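Local coordinates for importin subunit beta-1 (Saccharomyces cerevisiae, PDB 5OWU), which carries proteins into the nucleus as the importin beta subunit, acting through importin alpha, which binds the classical nuclear localization signal of the cargo, at residues A506-D511 / M547-Q552; V556-L561 / L606-S611; S568-Q573 / A612-D617. One frame throughout, in Å; residues are numbered along the deposited sequence.

Contact 1. Residues A506-D511 / M547-Q552; sequences AANRID and MDKLGQ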
ATOM      1  N   ALA A 506     -24.395   7.040 -19.589  1.00 33.08           N
ATOM      2  CA  ALA A 506     -24.189   6.845 -18.159  1.00 28.85           C
ATOM      3  C   ALA A 506     -23.459   8.031 -17.559  1.00 24.62           C
ATOM      4  O   ALA A 506     -23.700   8.389 -16.398  1.00 25.66           O
ATOM      5  CB  ALA A 506     -23.410   5.551 -17.899  1.00 28.67           C
ATOM      6  N   ALA A 507     -22.592   8.671 -18.340  1.00 25.79           N
ATOM      7  CA  ALA A 507     -21.921   9.863 -17.849  1.00 30.20           C
ATOM      8  C   ALA A 507     -22.893  11.020 -17.707  1.00 31.68           C
ATOM      9  O   ALA A 507     -22.652  11.920 -16.898  1.00 29.83           O
ATOM     10  CB  ALA A 507     -20.771  10.236 -18.781  1.00 23.47           C
ATOM     11  N   ASN A 508     -23.999  10.992 -18.449  1.00 29.81           N
ATOM     12  CA  ASN A 508     -25.032  12.012 -18.370  1.00 27.17           C
ATOM     13  C   ASN A 508     -26.043  11.743 -17.264  1.00 40.59           C
ATOM     14  O   ASN A 508     -27.081  12.410 -17.219  1.00 34.58           O
ATOM     15  CB  ASN A 508     -25.761  12.129 -19.711  1.00 30.46           C
ATOM     16  CG  ASN A 508     -25.143  13.149 -20.622  1.00 38.99           C
ATOM     17  OD1 ASN A 508     -24.667  14.193 -20.176  1.00 42.47           O
ATOM     18  ND2 ASN A 508     -25.143  12.855 -21.918  1.00 41.34           N
ATOM     19  N   ARG A 509     -25.778  10.785 -16.381  1.00 35.42           N
ATOM     20  CA  ARG A 509     -26.664  10.582 -15.246  1.00 28.47           C
ATOM     21  C   ARG A 509     -26.762  11.861 -14.417  1.00 33.90           C
ATOM     22  O   ARG A 509     -25.831  12.670 -14.365  1.00 30.64           O
ATOM     23  CB  ARG A 509     -26.168   9.426 -14.371  1.00 33.63           C
ATOM     24  CG  ARG A 509     -26.494   8.035 -14.927  1.00 39.44           C
ATOM     25  CD  ARG A 509     -25.985   6.933 -13.998  1.00 38.47           C
ATOM     26  NE  ARG A 509     -26.530   7.086 -12.651  1.00 46.30           N
ATOM     27  CZ  ARG A 509     -27.624   6.479 -12.195  1.00 49.15           C
ATOM     28  NH1 ARG A 509     -28.308   5.640 -12.969  1.00 36.74           N
ATOM     29  NH2 ARG A 509     -28.031   6.711 -10.952  1.00 42.98           N
ATOM     30  N   ILE A 510     -27.916  12.041 -13.770  1.00 29.80           N
ATOM     31  CA  ILE A 510     -28.146  13.225 -12.954  1.00 35.68           C
ATOM     32  C   ILE A 510     -27.366  13.142 -11.650  1.00 34.87           C
ATOM     33  O   ILE A 510     -26.980  14.172 -11.083  1.00 36.78           O
ATOM     34  CB  ILE A 510     -29.658  13.408 -12.718  1.00 38.07           C
ATOM     35  CG1 ILE A 510     -30.289  14.079 -13.943  1.00 36.91           C
ATOM     36  CG2 ILE A 510     -29.928  14.246 -11.461  1.00 29.62           C
ATOM     37  CD1 ILE A 510     -31.811  14.066 -13.950  1.00 33.50           C
ATOM     38  N   ASP A 511     -27.088  11.935 -11.174  1.00 29.04           N
ATOM     39  CA  ASP A 511     -26.366  11.739  -9.925  1.00 30.95           C
ATOM     40  C   ASP A 511     -25.249  10.724 -10.133  1.00 37.74           C
ATOM     41  O   ASP A 511     -25.147  10.084 -11.182  1.00 27.51           O
ATOM     42  CB  ASP A 511     -27.310  11.272  -8.807  1.00 36.04           C
ATOM     43  CG  ASP A 511     -27.897   9.896  -9.077  1.00 50.17           C
ATOM     44  OD1 ASP A 511     -27.123   8.917  -9.097  1.00 38.52           O
ATOM     45  OD2 ASP A 511     -29.128   9.794  -9.273  1.00 53.56           O
ATOM     46  N   MET A 547     -16.416  18.696 -23.508  1.00 37.29           N
ATOM     47  CA  MET A 547     -16.380  20.155 -23.551  1.00 32.50           C
ATOM     48  C   MET A 547     -17.759  20.730 -23.252  1.00 38.74           C
ATOM     49  O   MET A 547     -17.942  21.468 -22.273  1.00 39.89           O
ATOM     50  CB  MET A 547     -15.842  20.618 -24.909  1.00 30.58           C
ATOM     51  CG  MET A 547     -14.366  20.254 -25.083  1.00 35.15           C
ATOM     52  SD  MET A 547     -13.532  20.847 -26.567  1.00 42.51           S
ATOM     53  CE  MET A 547     -14.576  20.205 -27.877  1.00 51.44           C
ATOM     54  N   ASP A 548     -18.761  20.354 -24.054  1.00 39.49           N
ATOM     55  CA  ASP A 548     -20.132  20.766 -23.775  0.59 38.92           C
ATOM     56  C   ASP A 548     -20.503  20.462 -22.327  1.00 38.20           C
ATOM     57  O   ASP A 548     -21.067  21.307 -21.622  1.00 37.17           O
ATOM     58  CB  ASP A 548     -21.093  20.065 -24.739  0.59 39.62           C
ATOM     59  CG  ASP A 548     -20.853  20.442 -26.198  0.59 42.42           C
ATOM     60  OD1 ASP A 548     -19.793  21.027 -26.508  0.59 44.68           O
ATOM     61  OD2 ASP A 548     -21.723  20.136 -27.043  0.59 43.51           O
ATOM     62  N   LYS A 549     -20.166  19.259 -21.856  1.00 39.12           N
ATOM     63  CA  LYS A 549     -20.571  18.873 -20.509  1.00 32.65           C
ATOM     64  C   LYS A 549     -19.939  19.786 -19.474  1.00 34.99           C
ATOM     65  O   LYS A 549     -20.594  20.196 -18.505  1.00 33.03           O
ATOM     66  CB  LYS A 549     -20.196  17.419 -20.240  1.00 30.99           C
ATOM     67  CG  LYS A 549     -20.823  16.843 -18.978  1.00 34.44           C
ATOM     68  CD  LYS A 549     -22.319  16.614 -19.170  1.00 33.95           C
ATOM     69  CE  LYS A 549     -22.971  16.150 -17.885  1.00 36.70           C
ATOM     70  NZ  LYS A 549     -24.430  15.898 -18.054  1.00 38.21           N
ATOM     71  N   LEU A 550     -18.665  20.129 -19.663  1.00 28.81           N
ATOM     72  CA  LEU A 550     -18.045  21.068 -18.742  1.00 29.49           C
ATOM     73  C   LEU A 550     -18.856  22.355 -18.701  1.00 37.92           C
ATOM     74  O   LEU A 550     -19.225  22.841 -17.623  1.00 30.85           O
ATOM     75  CB  LEU A 550     -16.595  21.332 -19.154  1.00 32.78           C
ATOM     76  CG  LEU A 550     -15.750  22.211 -18.231  1.00 34.18           C
ATOM     77  CD1 LEU A 550     -15.687  21.622 -16.834  1.00 35.91           C
ATOM     78  CD2 LEU A 550     -14.342  22.403 -18.808  1.00 33.74           C
ATOM     79  N   GLY A 551     -19.200  22.885 -19.878  1.00 42.30           N
ATOM     80  CA  GLY A 551     -20.026  24.079 -19.928  1.00 38.29           C
ATOM     81  C   GLY A 551     -21.279  23.921 -19.102  1.00 37.81           C
ATOM     82  O   GLY A 551     -21.631  24.799 -18.309  1.00 33.61           O
ATOM     83  N   GLN A 552     -21.939  22.770 -19.233  1.00 39.47           N
ATOM     84  CA  GLN A 552     -23.193  22.569 -18.524  1.00 32.90           C
ATOM     85  C   GLN A 552     -22.980  22.671 -17.023  1.00 29.74           C
ATOM     86  O   GLN A 552     -23.742  23.349 -16.320  1.00 29.55           O
ATOM     87  CB  GLN A 552     -23.789  21.217 -18.903  1.00 37.71           C
ATOM     88  CG  GLN A 552     -25.141  20.954 -18.301  1.00 51.93           C
ATOM     89  CD  GLN A 552     -25.595  19.538 -18.542  1.00 50.76           C
ATOM     90  OE1 GLN A 552     -25.412  18.662 -17.694  1.00 44.32           O
ATOM     91  NE2 GLN A 552     -26.180  19.300 -19.707  1.00 46.27           N
TER
HETATM   92  O   HOH W   1     -24.035  14.035 -15.816  1.00 29.11           O

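Contact 2. Residues V556-L561 / L606-S611; sequences VDENQL and LEKKDS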
ATOM      1  N   VAL A 556     -24.339  25.857 -13.332  1.00 29.74           N
ATOM      2  CA  VAL A 556     -25.010  25.512 -12.081  1.00 27.76           C
ATOM      3  C   VAL A 556     -24.693  26.570 -11.035  1.00 30.60           C
ATOM      4  O   VAL A 556     -23.524  26.823 -10.728  1.00 28.20           O
ATOM      5  CB  VAL A 556     -24.585  24.119 -11.587  1.00 28.76           C
ATOM      6  CG1 VAL A 556     -25.171  23.819 -10.199  1.00 28.69           C
ATOM      7  CG2 VAL A 556     -25.012  23.043 -12.575  1.00 25.35           C
ATOM      8  N   ASP A 557     -25.734  27.162 -10.463  1.00 26.93           N
ATOM      9  CA  ASP A 557     -25.571  28.153  -9.404  1.00 30.57           C
ATOM     10  C   ASP A 557     -25.243  27.429  -8.100  1.00 28.94           C
ATOM     11  O   ASP A 557     -26.100  26.766  -7.516  1.00 26.19           O
ATOM     12  CB  ASP A 557     -26.835  28.994  -9.273  1.00 28.22           C
ATOM     13  CG  ASP A 557     -26.792  29.935  -8.085  1.00 33.12           C
ATOM     14  OD1 ASP A 557     -25.713  30.078  -7.459  1.00 31.48           O
ATOM     15  OD2 ASP A 557     -27.840  30.539  -7.788  1.00 33.77           O
ATOM     16  N   GLU A 558     -24.004  27.565  -7.633  1.00 32.31           N
ATOM     17  CA  GLU A 558     -23.552  26.793  -6.481  1.00 37.18           C
ATOM     18  C   GLU A 558     -24.121  27.289  -5.163  1.00 35.93           C
ATOM     19  O   GLU A 558     -24.000  26.580  -4.160  1.00 28.79           O
ATOM     20  CB  GLU A 558     -22.031  26.811  -6.410  1.00 36.42           C
ATOM     21  CG  GLU A 558     -21.379  26.177  -7.610  1.00 36.21           C
ATOM     22  CD  GLU A 558     -19.873  26.325  -7.598  1.00 47.49           C
ATOM     23  OE1 GLU A 558     -19.218  25.649  -6.784  1.00 42.66           O
ATOM     24  OE2 GLU A 558     -19.353  27.129  -8.398  1.00 60.19           O
ATOM     25  N   ASN A 559     -24.733  28.472  -5.135  1.00 28.46           N
ATOM     26  CA  ASN A 559     -25.330  28.988  -3.910  1.00 35.60           C
ATOM     27  C   ASN A 559     -26.688  28.375  -3.612  1.00 32.69           C
ATOM     28  O   ASN A 559     -27.283  28.698  -2.580  1.00 39.95           O
ATOM     29  CB  ASN A 559     -25.453  30.517  -3.985  1.00 33.98           C
ATOM     30  CG  ASN A 559     -24.119  31.215  -3.807  1.00 46.38           C
ATOM     31  OD1 ASN A 559     -23.206  30.660  -3.198  1.00 39.56           O
ATOM     32  ND2 ASN A 559     -23.992  32.428  -4.348  1.00 40.82           N
ATOM     33  N   GLN A 560     -27.196  27.503  -4.478  1.00 34.44           N
ATOM     34  CA  GLN A 560     -28.412  26.756  -4.190  1.00 28.47           C
ATOM     35  C   GLN A 560     -28.130  25.307  -3.839  1.00 31.77           C
ATOM     36  O   GLN A 560     -29.060  24.497  -3.806  1.00 32.45           O
ATOM     37  CB  GLN A 560     -29.371  26.827  -5.379  1.00 36.61           C
ATOM     38  CG  GLN A 560     -29.986  28.203  -5.586  1.00 34.06           C
ATOM     39  CD  GLN A 560     -30.820  28.656  -4.401  1.00 47.72           C
ATOM     40  OE1 GLN A 560     -31.545  27.867  -3.785  1.00 42.35           O
ATOM     41  NE2 GLN A 560     -30.718  29.931  -4.073  1.00 43.73           N
ATOM     42  N   LEU A 561     -26.875  24.959  -3.573  1.00 31.87           N
ATOM     43  CA  LEU A 561     -26.479  23.573  -3.370  1.00 31.16           C
ATOM     44  C   LEU A 561     -26.153  23.332  -1.905  1.00 34.03           C
ATOM     45  O   LEU A 561     -25.599  24.206  -1.230  1.00 32.47           O
ATOM     46  CB  LEU A 561     -25.262  23.220  -4.227  1.00 29.99           C
ATOM     47  CG  LEU A 561     -25.368  23.478  -5.727  1.00 28.11           C
ATOM     48  CD1 LEU A 561     -24.073  23.074  -6.413  1.00 38.50           C
ATOM     49  CD2 LEU A 561     -26.556  22.748  -6.332  1.00 30.10           C
ATOM     50  N   LEU A 606     -10.738  28.517 -12.344  1.00 47.20           N
ATOM     51  CA  LEU A 606      -9.721  28.896 -11.371  1.00 48.80           C
ATOM     52  C   LEU A 606     -10.155  30.094 -10.539  1.00 49.41           C
ATOM     53  O   LEU A 606      -9.708  30.241  -9.395  1.00 50.88           O
ATOM     54  CB  LEU A 606      -8.396  29.200 -12.077  1.00 43.42           C
ATOM     55  CG  LEU A 606      -7.609  28.024 -12.666  1.00 47.87           C
ATOM     56  CD1 LEU A 606      -6.342  28.523 -13.337  1.00 46.93           C
ATOM     57  CD2 LEU A 606      -7.264  26.979 -11.609  1.00 44.98           C
ATOM     58  N   GLU A 607     -11.013  30.958 -11.081  1.00 55.55           N
ATOM     59  CA  GLU A 607     -11.457  32.124 -10.328  1.00 60.20           C
ATOM     60  C   GLU A 607     -12.702  31.851  -9.499  1.00 71.41           C
ATOM     61  O   GLU A 607     -13.106  32.713  -8.711  1.00 70.99           O
ATOM     62  CB  GLU A 607     -11.718  33.304 -11.272  1.00 63.92           C
ATOM     63  CG  GLU A 607     -10.457  34.041 -11.689  1.00 77.42           C
ATOM     64  CD  GLU A 607      -9.684  34.613 -10.505  1.00 82.82           C
ATOM     65  OE1 GLU A 607     -10.222  34.615  -9.378  1.00 82.80           O
ATOM     66  OE2 GLU A 607      -8.527  35.045 -10.700  1.00 84.00           O
ATOM     67  N   LYS A 608     -13.308  30.679  -9.657  1.00 64.92           N
ATOM     68  CA  LYS A 608     -14.438  30.291  -8.832  1.00 66.55           C
ATOM     69  C   LYS A 608     -14.074  30.330  -7.354  1.00 64.35           C
ATOM     70  O   LYS A 608     -12.929  30.090  -6.966  1.00 65.80           O
ATOM     71  CB  LYS A 608     -14.887  28.876  -9.188  1.00 63.16           C
ATOM     72  CG  LYS A 608     -16.101  28.812 -10.080  1.00 67.61           C
ATOM     73  CD  LYS A 608     -16.455  27.381 -10.443  1.00 62.96           C
ATOM     74  CE  LYS A 608     -16.431  26.420  -9.247  1.00 64.52           C
ATOM     75  NZ  LYS A 608     -16.838  25.045  -9.634  1.00 50.04           N
ATOM     76  N   LYS A 609     -15.071  30.611  -6.521  1.00 78.59           N
ATOM     77  CA  LYS A 609     -14.920  30.356  -5.098  1.00 86.04           C
ATOM     78  C   LYS A 609     -14.816  28.853  -4.861  1.00 87.65           C
ATOM     79  O   LYS A 609     -15.435  28.047  -5.562  1.00 91.37           O
ATOM     80  CB  LYS A 609     -16.094  30.933  -4.307  1.00 91.80           C
ATOM     81  CG  LYS A 609     -15.985  30.659  -2.809  1.00 96.08           C
ATOM     82  CD  LYS A 609     -17.062  31.346  -1.989  1.00 93.80           C
ATOM     83  CE  LYS A 609     -16.891  31.009  -0.508  1.00 91.55           C
ATOM     84  NZ  LYS A 609     -15.576  31.472   0.022  1.00 95.10           N
ATOM     85  N   ASP A 610     -14.023  28.475  -3.859  1.00 82.34           N
ATOM     86  CA  ASP A 610     -13.732  27.066  -3.593  1.00 87.96           C
ATOM     87  C   ASP A 610     -13.064  26.399  -4.794  1.00 84.41           C
ATOM     88  O   ASP A 610     -13.268  25.211  -5.055  1.00 69.45           O
ATOM     89  CB  ASP A 610     -14.998  26.297  -3.188  1.00 93.12           C
ATOM     90  CG  ASP A 610     -15.382  26.520  -1.736  1.00 94.92           C
ATOM     91  OD1 ASP A 610     -14.473  26.729  -0.905  1.00 99.60           O
ATOM     92  OD2 ASP A 610     -16.592  26.479  -1.426  1.00 88.31           O
ATOM     93  N   SER A 611     -12.261  27.162  -5.543  1.00 66.85           N
ATOM     94  CA  SER A 611     -11.501  26.582  -6.644  1.00 53.21           C
ATOM     95  C   SER A 611     -10.480  25.568  -6.155  1.00 58.06           C
ATOM     96  O   SER A 611     -10.043  24.717  -6.937  1.00 65.61           O
ATOM     97  CB  SER A 611     -10.803  27.685  -7.441  1.00 63.94           C
ATOM     98  OG  SER A 611     -10.142  28.601  -6.583  1.00 53.55           O
TER

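Contact 3. Residues S568-Q573 / A612-D617; sequences SLQELQ and AFIEDD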
ATOM      1  N   SER A 568     -20.751  16.628  -4.922  1.00 37.61           N
ATOM      2  CA  SER A 568     -21.115  15.876  -6.119  1.00 33.92           C
ATOM      3  C   SER A 568     -20.745  16.653  -7.375  1.00 28.46           C
ATOM      4  O   SER A 568     -20.123  16.111  -8.300  1.00 28.48           O
ATOM      5  CB  SER A 568     -22.609  15.552  -6.089  1.00 36.06           C
ATOM      6  OG  SER A 568     -23.014  14.919  -7.286  1.00 47.25           O
ATOM      7  N   LEU A 569     -21.098  17.938  -7.414  1.00 27.32           N
ATOM      8  CA  LEU A 569     -20.735  18.769  -8.554  1.00 29.03           C
ATOM      9  C   LEU A 569     -19.223  18.806  -8.752  1.00 27.66           C
ATOM     10  O   LEU A 569     -18.735  18.702  -9.884  1.00 29.58           O
ATOM     11  CB  LEU A 569     -21.293  20.182  -8.365  1.00 26.91           C
ATOM     12  CG  LEU A 569     -20.958  21.186  -9.467  1.00 32.90           C
ATOM     13  CD1 LEU A 569     -21.554  20.755 -10.803  1.00 33.05           C
ATOM     14  CD2 LEU A 569     -21.448  22.572  -9.076  1.00 34.25           C
ATOM     15  N   GLN A 570     -18.463  18.962  -7.666  1.00 35.07           N
ATOM     16  CA  GLN A 570     -17.007  19.018  -7.782  1.00 34.58           C
ATOM     17  C   GLN A 570     -16.444  17.714  -8.344  1.00 29.35           C
ATOM     18  O   GLN A 570     -15.582  17.730  -9.232  1.00 26.91           O
ATOM     19  CB  GLN A 570     -16.390  19.339  -6.420  1.00 38.19           C
ATOM     20  CG  GLN A 570     -16.410  20.830  -6.097  1.00 50.85           C
ATOM     21  CD  GLN A 570     -16.564  21.130  -4.613  1.00 53.89           C
ATOM     22  OE1 GLN A 570     -16.514  20.228  -3.775  1.00 62.16           O
ATOM     23  NE2 GLN A 570     -16.746  22.405  -4.281  1.00 52.33           N
ATOM     24  N   GLU A 571     -16.916  16.571  -7.833  1.00 32.77           N
ATOM     25  CA  GLU A 571     -16.463  15.280  -8.358  1.00 28.71           C
ATOM     26  C   GLU A 571     -16.814  15.132  -9.834  1.00 27.21           C
ATOM     27  O   GLU A 571     -16.009  14.618 -10.618  1.00 29.67           O
ATOM     28  CB  GLU A 571     -17.073  14.137  -7.543  1.00 38.33           C
ATOM     29  CG  GLU A 571     -16.891  12.724  -8.135  1.00 40.23           C
ATOM     30  CD  GLU A 571     -15.450  12.236  -8.087  1.00 52.54           C
ATOM     31  OE1 GLU A 571     -14.594  12.952  -7.525  1.00 42.86           O
ATOM     32  OE2 GLU A 571     -15.175  11.131  -8.614  1.00 43.74           O
ATOM     33  N   LEU A 572     -18.007  15.585 -10.236  1.00 33.17           N
ATOM     34  CA  LEU A 572     -18.388  15.520 -11.646  1.00 27.82           C
ATOM     35  C   LEU A 572     -17.465  16.372 -12.509  1.00 24.76           C
ATOM     36  O   LEU A 572     -17.040  15.947 -13.592  1.00 24.39           O
ATOM     37  CB  LEU A 572     -19.840  15.963 -11.820  1.00 25.56           C
ATOM     38  CG  LEU A 572     -20.308  16.172 -13.261  1.00 29.52           C
ATOM     39  CD1 LEU A 572     -20.137  14.885 -14.092  1.00 30.00           C
ATOM     40  CD2 LEU A 572     -21.750  16.632 -13.278  1.00 30.70           C
ATOM     41  N   GLN A 573     -17.147  17.586 -12.057  1.00 25.71           N
ATOM     42  CA  GLN A 573     -16.247  18.430 -12.837  1.00 26.34           C
ATOM     43  C   GLN A 573     -14.854  17.815 -12.914  1.00 24.24           C
ATOM     44  O   GLN A 573     -14.180  17.919 -13.943  1.00 25.83           O
ATOM     45  CB  GLN A 573     -16.185  19.833 -12.237  1.00 28.20           C
ATOM     46  CG  GLN A 573     -17.499  20.578 -12.343  1.00 24.38           C
ATOM     47  CD  GLN A 573     -17.393  21.997 -11.847  1.00 33.85           C
ATOM     48  OE1 GLN A 573     -16.936  22.242 -10.735  1.00 34.44           O
ATOM     49  NE2 GLN A 573     -17.814  22.943 -12.674  1.00 35.66           N
ATOM     50  N   ALA A 612     -10.105  25.627  -4.876  1.00 51.32           N
ATOM     51  CA  ALA A 612      -9.107  24.709  -4.343  1.00 57.67           C
ATOM     52  C   ALA A 612      -9.498  23.250  -4.528  1.00 58.52           C
ATOM     53  O   ALA A 612      -8.621  22.378  -4.502  1.00 54.62           O
ATOM     54  CB  ALA A 612      -8.875  24.999  -2.861  1.00 61.47           C
ATOM     55  N   PHE A 613     -10.788  22.963  -4.717  1.00 59.19           N
ATOM     56  CA  PHE A 613     -11.235  21.575  -4.794  1.00 54.63           C
ATOM     57  C   PHE A 613     -11.046  20.974  -6.186  1.00 41.56           C
ATOM     58  O   PHE A 613     -10.855  19.759  -6.301  1.00 57.25           O
ATOM     59  CB  PHE A 613     -12.704  21.472  -4.372  1.00 66.12           C
ATOM     60  CG  PHE A 613     -12.969  21.949  -2.967  1.00 67.00           C
ATOM     61  CD1 PHE A 613     -13.286  23.273  -2.721  1.00 75.72           C
ATOM     62  CD2 PHE A 613     -12.901  21.076  -1.892  1.00 68.53           C
ATOM     63  CE1 PHE A 613     -13.528  23.720  -1.437  1.00 81.12           C
ATOM     64  CE2 PHE A 613     -13.145  21.520  -0.603  1.00 70.74           C
ATOM     65  CZ  PHE A 613     -13.459  22.842  -0.378  1.00 74.73           C
ATOM     66  N   ILE A 614     -11.084  21.789  -7.242  1.00 47.45           N
ATOM     67  CA  ILE A 614     -10.889  21.307  -8.607  1.00 52.51           C
ATOM     68  C   ILE A 614      -9.637  21.869  -9.272  1.00 55.81           C
ATOM     69  O   ILE A 614      -9.329  21.474 -10.401  1.00 45.86           O
ATOM     70  CB  ILE A 614     -12.118  21.603  -9.489  1.00 41.95           C
ATOM     71  CG1 ILE A 614     -12.396  23.101  -9.535  1.00 42.95           C
ATOM     72  CG2 ILE A 614     -13.334  20.844  -8.981  1.00 56.18           C
ATOM     73  CD1 ILE A 614     -13.163  23.520 -10.759  1.00 56.16           C
ATOM     74  N   GLU A 615      -8.907  22.783  -8.623  1.00 50.48           N
ATOM     75  CA  GLU A 615      -7.799  23.437  -9.316  1.00 46.81           C
ATOM     76  C   GLU A 615      -6.745  22.432  -9.761  1.00 33.55           C
ATOM     77  O   GLU A 615      -6.050  22.663 -10.751  1.00 38.65           O
ATOM     78  CB  GLU A 615      -7.166  24.521  -8.436  1.00 37.70           C
ATOM     79  CG  GLU A 615      -6.577  24.038  -7.122  1.00 39.13           C
ATOM     80  CD  GLU A 615      -5.849  25.141  -6.360  1.00 53.07           C
ATOM     81  OE1 GLU A 615      -5.547  26.201  -6.959  1.00 49.58           O
ATOM     82  OE2 GLU A 615      -5.578  24.945  -5.159  1.00 48.67           O
ATOM     83  N   ASP A 616      -6.602  21.322  -9.041  1.00 34.58           N
ATOM     84  CA  ASP A 616      -5.661  20.285  -9.449  1.00 40.20           C
ATOM     85  C   ASP A 616      -6.028  19.718 -10.820  1.00 44.03           C
ATOM     86  O   ASP A 616      -5.183  19.632 -11.724  1.00 36.85           O
ATOM     87  CB  ASP A 616      -5.636  19.184  -8.388  1.00 52.37           C
ATOM     88  CG  ASP A 616      -4.431  18.284  -8.510  1.00 65.62           C
ATOM     89  OD1 ASP A 616      -3.309  18.815  -8.652  1.00 64.94           O
ATOM     90  OD2 ASP A 616      -4.606  17.047  -8.460  1.00 68.31           O
ATOM     91  N   ASP A 617      -7.295  19.332 -10.994  1.00 41.33           N
ATOM     92  CA  ASP A 617      -7.746  18.809 -12.280  1.00 34.87           C
ATOM     93  C   ASP A 617      -7.721  19.879 -13.368  1.00 34.92           C
ATOM     94  O   ASP A 617      -7.478  19.565 -14.546  1.00 32.85           O
ATOM     95  CB  ASP A 617      -9.144  18.222 -12.121  1.00 41.17           C
ATOM     96  CG  ASP A 617      -9.173  17.074 -11.126  1.00 42.95           C
ATOM     97  OD1 ASP A 617      -8.276  16.205 -11.192  1.00 46.08           O
ATOM     98  OD2 ASP A 617     -10.070  17.058 -10.263  1.00 51.93           O
TER

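Contact 1. Residues A506-D511 / M547-Q552
K549 reaches from helix 536-553 to the end of helix 496-507, where its ammonium gives a hydrogen bond to the amide oxygen of N508, NZ to OD1 2.7 Å. The lysine comes in within the plane of that carbonyl, at a C=O...N angle of 148°. Two further partners hold NZ: Q552 OE1, one helical turn on, at 3.0 Å from K549 NZ with the donor tilted from the amide plane, and a water that accepts from K549 NZ at 2.9 Å. The same water donates to A507 O and to R509 O, so the carbonyl of A507, in the last turn of the helix, and that of R509, just beyond it, are linked to the lysine through the water.

The two helices open the successive HEAT repeats 12 and 13, and the contact bridges them where the first runs out: N508 is the residue that leaves helical geometry. A positive charge beside this helix end, with its outward carbonyls, is likely to be favourable.

The tight side is the inner one. K549 is buried, its CG anti to the backbone N (chi1 -168°) and its chain bent at the next bond on the way to N508; its side chain also packs on I576 of helix 563-586. A507 packs against F521 and F545. Toward solvent the contact thins out: N508 and Q552 are exposed, and the loop turns R509 away from K549. There R509 NH2 makes a salt bridge to D511 OD1 at 3.0 Å, close to the guanidinium plane and on the syn side of the carboxylate, though tilted out of the carboxylate plane.

Contact 2. Residues V556-L561 / L606-S611
E558 faces K608 across two turns whose backbones stay well apart, the CA atoms of E558 and K609 lying 9.4 Å from each other; on one side is a short 3-10 segment, on the other a type II beta turn from K608 to S611, with D610 in left-handed conformation. These are the linkers between the paired helices of adjacent HEAT repeats, 13 and 14, and they meet side by side at the surface of the superhelix.

One salt bridge carries the contact. The glutamate runs straight out from its turn, CG beside the backbone N (chi1 -62°) and the chain extended beyond, and meets the lysine at about a right angle. Its carboxylate does not sit head-on to the ammonium: OE2 of E558 is 3.1 Å from CE of K608 but 3.5 Å from NZ, while OE1 stays at 3.8 Å from NZ. The carboxylate thus meets the last methylene more closely than the ammonium, and the bond is a loose one. K608 is bent at chi3 (46°), which sets CE and NZ across the end of the glutamate, and its side chain also touches Q573 of helix 563-586. The glutamate has a nonpolar neighbour too, since it lies against L569 of that helix. With an alanine in place of E558, the K608 ammonium would probably lose its charged mate, and part of L569 would probably be uncovered.

K609 and D610, beyond the salt bridge, are poorly ordered. On the other side, D557 forms an Asx turn, its OD1 accepting from N559 N at 3.0 Å, with the donor above the carboxylate plane.

Contact 3. Residues S568-Q573 / A612-D617
Q570 lays its amide beside the ring of F613, the two planes only 6° apart, and this near-parallel pairing of flat groups is the first kind of contact here. CD of Q570 sits 3.9 Å from CB of F613, and NE2 is as far from CD1 of the ring; the amide is shifted toward the CB end of the phenylalanine, NE2 approaching the ring obliquely. A bend at chi2 (148°) puts it there.

The second kind is van der Waals packing of methyls, mainly on polar atoms. I614 sends two branches to helix 563-586: CG2 lies 3.8 Å from Q570 O and 4.2 Å from Q570 CG, and CD1 approaches Q573 at 4.0 Å from OE1. With chi1 at 59°, CG1 lies between the backbone N and the carbonyl carbon, which aims CD1 at the second glutamine while CG2 serves the first.

Polar bonds run past the contact rather than across it: Q573 NE2 is hydrogen-bonded to T553 OG1, and D617 OD2 to S574 OG.

In the HEAT array, the second helix of repeat 13, 563-586, here packs on the approach to its counterpart in repeat 14, 615-629. L605 of helix 595-607 lies against both Q573 and I614, and helix 516-530 touches L572 on helix 563-586.

How the contacts relate
All three contacts tie neighbouring HEAT repeats together, and helix 563-586 connects them: contact 3 uses it directly, while side chains of contacts 1 and 2 pack on it. Contact 1 joins repeats 12 and 13 and is a mostly buried contact, in which a lysine is met by neutral oxygens and a water. Contacts 2 and 3 both join repeats 13 and 14; their segments alternate along the chain, their centres are about 10 Å apart, and they touch at K608 and Q573. Contact 2, at the surface, relies on a loose charge pair, whereas contact 3, partly buried, depends on van der Waals packing without a hydrogen bond across it.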